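Local coordinates for protein glutamyl-tRNA synthetase (Methanothermobacter thermautotrophicus, PDB 3AII) that probably activates glutamate with ATP and transfers it to the acceptor end of tRNA, as a non-discriminating synthetase that also takes part in Gln-tRNA(Gln) formation, at residues I118-E122 against I368-V373; V422-R426 against I461-N465. All blocks are in the same frame, centred on the assembly; numbering follows the deposited sequence. Where two conformers were deposited one is given.

Contact 1: I118-E122 against I368-V373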
loop_
_atom_site.group_PDB
_atom_site.type_symbol
_atom_site.label_atom_id
_atom_site.label_comp_id
_atom_site.label_asym_id
_atom_site.label_seq_id
_atom_site.Cartn_x
_atom_site.Cartn_y
_atom_site.Cartn_z
ATOM N N ILE A 118 -10.065 2.454 2.737
ATOM C CA ILE A 118 -10.624 2.130 4.046
ATOM C C ILE A 118 -11.640 3.178 4.509
ATOM O O ILE A 118 -12.736 2.836 4.940
ATOM C CB ILE A 118 -9.506 1.958 5.086
ATOM C CG1 ILE A 118 -8.718 0.676 4.796
ATOM C CG2 ILE A 118 -10.092 1.909 6.502
ATOM C CD1 ILE A 118 -7.331 0.686 5.343
ATOM N N LEU A 119 -11.286 4.454 4.406
ATOM C CA LEU A 119 -12.180 5.497 4.889
ATOM C C LEU A 119 -13.494 5.495 4.113
ATOM O O LEU A 119 -14.574 5.567 4.692
ATOM C CB LEU A 119 -11.502 6.872 4.828
ATOM C CG LEU A 119 -10.339 7.019 5.804
ATOM C CD1 LEU A 119 -9.595 8.328 5.577
ATOM C CD2 LEU A 119 -10.852 6.915 7.233
ATOM N N ASN A 120 -13.406 5.392 2.794
ATOM C CA ASN A 120 -14.614 5.386 1.993
ATOM C C ASN A 120 -15.463 4.161 2.255
ATOM O O ASN A 120 -16.696 4.238 2.312
ATOM C CB ASN A 120 -14.271 5.523 0.513
ATOM C CG ASN A 120 -13.979 6.947 0.137
ATOM O OD1 ASN A 120 -14.895 7.754 -0.018
ATOM N ND2 ASN A 120 -12.704 7.280 0.005
ATOM N N HIS A 121 -14.801 3.027 2.439
ATOM C CA HIS A 121 -15.506 1.804 2.790
ATOM C C HIS A 121 -16.172 1.924 4.168
ATOM O O HIS A 121 -17.341 1.590 4.325
ATOM C CB HIS A 121 -14.560 0.617 2.731
ATOM C CG HIS A 121 -15.149 -0.651 3.259
ATOM N ND1 HIS A 121 -16.282 -1.227 2.725
ATOM C CD2 HIS A 121 -14.758 -1.457 4.275
ATOM C CE1 HIS A 121 -16.564 -2.336 3.389
ATOM N NE2 HIS A 121 -15.655 -2.496 4.336
ATOM N N GLU A 122 -15.434 2.437 5.151
ATOM C CA GLU A 122 -16.002 2.659 6.484
ATOM C C GLU A 122 -17.204 3.611 6.503
ATOM O O GLU A 122 -18.155 3.387 7.246
ATOM C CB GLU A 122 -14.929 3.147 7.470
ATOM C CG GLU A 122 -13.830 2.134 7.783
ATOM C CD GLU A 122 -14.310 0.973 8.650
ATOM O OE1 GLU A 122 -15.314 1.121 9.380
ATOM O OE2 GLU A 122 -13.673 -0.098 8.598
ATOM N N ILE A 368 -3.737 -2.401 9.234
ATOM C CA ILE A 368 -3.865 -1.251 8.344
ATOM C C ILE A 368 -5.208 -0.562 8.538
ATOM O O ILE A 368 -5.282 0.672 8.632
ATOM C CB ILE A 368 -3.714 -1.676 6.874
ATOM C CG1 ILE A 368 -2.342 -2.305 6.648
ATOM C CG2 ILE A 368 -3.907 -0.482 5.955
ATOM C CD1 ILE A 368 -1.199 -1.449 7.112
ATOM N N ARG A 369 -6.271 -1.356 8.602
ATOM C CA ARG A 369 -7.600 -0.793 8.790
ATOM C C ARG A 369 -7.668 -0.030 10.105
ATOM O O ARG A 369 -8.180 1.084 10.149
ATOM C CB ARG A 369 -8.689 -1.869 8.739
ATOM C CG ARG A 369 -10.099 -1.297 8.885
ATOM C CD ARG A 369 -11.175 -2.360 8.706
ATOM N NE ARG A 369 -11.207 -2.916 7.355
ATOM C CZ ARG A 369 -11.919 -2.417 6.346
ATOM N NH1 ARG A 369 -11.880 -3.006 5.164
ATOM N NH2 ARG A 369 -12.667 -1.328 6.510
ATOM N N LYS A 370 -7.131 -0.618 11.168
ATOM C CA LYS A 370 -7.187 0.021 12.481
ATOM C C LYS A 370 -6.434 1.348 12.495
ATOM O O LYS A 370 -6.912 2.332 13.063
ATOM C CB LYS A 370 -6.666 -0.912 13.583
ATOM C CG LYS A 370 -6.646 -0.252 14.953
ATOM C CD LYS A 370 -6.546 -1.249 16.093
ATOM C CE LYS A 370 -6.480 -0.514 17.433
ATOM N NZ LYS A 370 -6.601 -1.425 18.605
ATOM N N LEU A 371 -5.273 1.373 11.853
ATOM C CA LEU A 371 -4.465 2.585 11.762
ATOM C C LEU A 371 -5.261 3.694 11.089
ATOM O O LEU A 371 -5.410 4.792 11.632
ATOM C CB LEU A 371 -3.199 2.321 10.953
ATOM C CG LEU A 371 -2.350 3.574 10.708
ATOM C CD1 LEU A 371 -1.814 4.119 12.025
ATOM C CD2 LEU A 371 -1.217 3.288 9.743
ATOM N N MET A 372 -5.783 3.401 9.905
ATOM C CA MET A 372 -6.504 4.417 9.141
ATOM C C MET A 372 -7.762 4.912 9.835
ATOM O O MET A 372 -8.109 6.090 9.729
ATOM C CB MET A 372 -6.835 3.911 7.736
ATOM C CG MET A 372 -5.596 3.528 6.938
ATOM S SD MET A 372 -4.333 4.811 6.985
ATOM C CE MET A 372 -3.158 4.177 5.795
ATOM N N VAL A 373 -8.455 4.017 10.521
ATOM C CA VAL A 373 -9.665 4.392 11.242
ATOM C C VAL A 373 -9.342 5.327 12.404
ATOM O O VAL A 373 -10.024 6.331 12.604
ATOM C CB VAL A 373 -10.422 3.161 11.767
ATOM C CG1 VAL A 373 -11.469 3.573 12.793
ATOM C CG2 VAL A 373 -11.075 2.409 10.603
#
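Ile118 packs as a knob into the hole formed by Ile368, Arg369, Met372 and Val373 of segment 368-373. Its two branches share the work: Ile118 CD1 touches Ile368 CG2 and Met372 CG, both at 3.7 Å, while CG2 lies against Arg369 CG and Met372 CB, with Val373 CG2 a little farther off. This is the tight, buried part of the contact. Leu119 adds to it, its CD2 lying 3.8 Å from the backbone O of Met372.

Toward the partly exposed side the packing gives way to charge. In the conformer given, Arg369 leaves its helix with CG anti to the backbone N (chi1 -178°), then bends at chi3 and carries its guanidinium to Glu122. Arg369 NH2 donates to Glu122 OE2 at 2.6 Å, a salt bridge that meets the carboxylate on its anti side and somewhat out of its plane. Arg369 NH2 also lies at the edge of the His121 ring, 3.1 Å from His121 CD2, with ring and guanidinium planes 72° apart, so the two groups do not stack. Val373 CG2 lies 4.0 Å from Glu122 CG, beside the ion pair.

Both charged groups have second partners: Glu122 OE1 pairs with Arg125, and Arg369 NH1 donates to the carbonyl of Leu158. The segments cross at -80°, their axes 10.1 Å apart, joining the helix that begins in the predicted HIGH region of the catalytic domain to a helix far along the chain. Ile368 and Met372 extend the packing to Ile111 of helix 111-126, Leu371 rests on helix 386-397, and His121 leans on Leu131 of strand 130-135.

Contact 2: V422-R426 against I461-N465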
loop_
_atom_site.group_PDB
_atom_site.type_symbol
_atom_site.label_atom_id
_atom_site.label_comp_id
_atom_site.label_asym_id
_atom_site.label_seq_id
_atom_site.Cartn_x
_atom_site.Cartn_y
_atom_site.Cartn_z
ATOM N N VAL A 422 19.787 -33.152 28.384
ATOM C CA VAL A 422 18.732 -32.398 29.033
ATOM C C VAL A 422 17.590 -32.241 28.043
ATOM O O VAL A 422 17.793 -31.756 26.937
ATOM C CB VAL A 422 19.221 -30.996 29.409
ATOM C CG1 VAL A 422 18.103 -30.188 30.043
ATOM C CG2 VAL A 422 20.438 -31.095 30.351
ATOM N N ARG A 423 16.399 -32.668 28.442
ATOM C CA ARG A 423 15.213 -32.507 27.617
ATOM C C ARG A 423 14.474 -31.262 28.062
ATOM O O ARG A 423 14.098 -31.122 29.229
ATOM C CB ARG A 423 14.321 -33.753 27.710
ATOM C CG ARG A 423 13.085 -33.686 26.810
ATOM C CD ARG A 423 12.242 -34.957 26.962
ATOM N NE ARG A 423 11.495 -34.915 28.210
ATOM C CZ ARG A 423 10.367 -34.237 28.382
ATOM N NH1 ARG A 423 9.823 -33.559 27.370
ATOM N NH2 ARG A 423 9.772 -34.248 29.573
ATOM N N VAL A 424 14.303 -30.339 27.126
ATOM C CA VAL A 424 13.724 -29.041 27.403
ATOM C C VAL A 424 12.319 -28.958 26.794
ATOM O O VAL A 424 12.135 -29.345 25.648
ATOM C CB VAL A 424 14.601 -27.940 26.776
ATOM C CG1 VAL A 424 13.993 -26.570 27.023
ATOM C CG2 VAL A 424 16.035 -28.017 27.323
ATOM N N GLU A 425 11.333 -28.469 27.551
ATOM C CA GLU A 425 10.029 -28.137 26.960
ATOM C C GLU A 425 9.747 -26.648 27.030
ATOM O O GLU A 425 9.948 -26.010 28.068
ATOM C CB GLU A 425 8.855 -28.883 27.626
ATOM C CG GLU A 425 8.809 -30.373 27.358
ATOM C CD GLU A 425 7.402 -30.990 27.508
ATOM O OE1 GLU A 425 6.417 -30.271 27.796
ATOM O OE2 GLU A 425 7.282 -32.220 27.329
ATOM N N ARG A 426 9.232 -26.106 25.933
ATOM C CA ARG A 426 8.880 -24.702 25.874
ATOM C C ARG A 426 7.605 -24.535 25.043
ATOM O O ARG A 426 7.511 -25.064 23.931
ATOM C CB ARG A 426 10.037 -23.889 25.280
ATOM C CG ARG A 426 9.741 -22.391 25.144
ATOM C CD ARG A 426 11.040 -21.611 24.868
ATOM N NE ARG A 426 10.815 -20.167 24.802
ATOM C CZ ARG A 426 10.751 -19.359 25.859
ATOM N NH1 ARG A 426 10.545 -18.058 25.687
ATOM N NH2 ARG A 426 10.881 -19.844 27.083
ATOM N N ILE A 461 17.941 -20.572 26.858
ATOM C CA ILE A 461 16.573 -20.449 27.374
ATOM C C ILE A 461 15.953 -21.793 27.752
ATOM O O ILE A 461 15.959 -22.725 26.958
ATOM C CB ILE A 461 15.673 -19.694 26.392
ATOM C CG1 ILE A 461 16.108 -18.223 26.317
ATOM C CG2 ILE A 461 14.180 -19.831 26.791
ATOM C CD1 ILE A 461 15.468 -17.456 25.176
ATOM N N ASP A 462 15.445 -21.880 28.985
ATOM C CA ASP A 462 14.810 -23.096 29.500
ATOM C C ASP A 462 15.721 -24.325 29.638
ATOM O O ASP A 462 15.240 -25.419 29.945
ATOM C CB ASP A 462 13.570 -23.447 28.661
ATOM C CG ASP A 462 12.406 -22.508 28.930
ATOM O OD1 ASP A 462 12.430 -21.819 29.972
ATOM O OD2 ASP A 462 11.464 -22.458 28.112
ATOM N N ALA A 463 17.034 -24.151 29.465
ATOM C CA ALA A 463 17.925 -25.299 29.368
ATOM C C ALA A 463 19.022 -25.332 30.434
ATOM O O ALA A 463 18.860 -25.973 31.472
ATOM C CB ALA A 463 18.528 -25.370 27.957
ATOM N N VAL A 464 20.134 -24.651 30.177
ATOM C CA VAL A 464 21.287 -24.720 31.083
ATOM C C VAL A 464 22.002 -23.390 31.103
ATOM O O VAL A 464 21.798 -22.557 30.229
ATOM C CB VAL A 464 22.314 -25.793 30.649
ATOM C CG1 VAL A 464 21.733 -27.195 30.798
ATOM C CG2 VAL A 464 22.790 -25.531 29.218
ATOM N N ASN A 465 22.866 -23.192 32.093
ATOM C CA ASN A 465 23.674 -21.980 32.165
ATOM C C ASN A 465 25.105 -22.335 31.782
ATOM O O ASN A 465 25.620 -23.363 32.206
ATOM C CB ASN A 465 23.645 -21.416 33.588
ATOM C CG ASN A 465 22.234 -21.310 34.135
ATOM O OD1 ASN A 465 21.329 -20.860 33.440
ATOM N ND2 ASN A 465 22.038 -21.740 35.383
#
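A chi1 of 179° and a chain extended from CG to NE carry Arg426 out past Asp462. The Asp462 carboxylate turns to meet it, CG lying anti to the carbonyl carbon (chi1 -73°). Arg426 NH2 donates to Asp462 OD2 at 2.9 Å in a salt bridge that is fairly straight at 159°. The oxygen lies in the guanidinium plane, whereas the nitrogen approaches from above the carboxylate plane. Ile461 CG2 sits over one face of the guanidinium, 3.3 Å from Arg426 NH2, and Phe405 touches both side chains. Arg426 NH1 pairs with Glu532, giving the cation a second acid. Replacing Arg426 by alanine removes the guanidinium and would probably leave Asp462 and Glu532 without the cation they share and take away the group packed on Ile461 CG2.

Farther along, aliphatic groups dominate: Val424 CG1 lies 3.6 Å from Asp462 CB and also near the Asp462 carbonyl O, and Val424 CG2 is 3.7 Å from Ala463 CB, with Trp493 touching both Val424 and Ala463. Val422 CG2 meets Val464 CG1 more loosely, at 4.1 Å. No backbone hydrogen bond joins the two segments; strand 422-427 pairs instead with strand 437-442. Ala463 and Val464 together face Leu460 in a classic beta bulge, at the tight connection between antiparallel strands 456-460 and 464-469. The two-stranded hairpin thus packs onto a larger mixed sheet within the beta-rich anticodon-binding region of this synthetase family.

Overall arrangement
The two contacts stand in series along the chain, their centres about 44 Å apart and their nearest atoms about 25 Å apart, and they share no helix or strand. Contact 1 is a buried crossing of two helices in the catalytic region, bringing together segments separated by 245 residues. Contact 2 is only partly buried, lies farther from the centre of the chain and joins a hairpin to a neighbouring turn in the anticodon-binding region, with 34 residues between its segments. Each combines aliphatic packing with one arginine-carboxylate salt bridge. An isoleucine knob forms the apolar centre of contact 1, whereas smaller valine and alanine contacts accompany the arginine beside the turn.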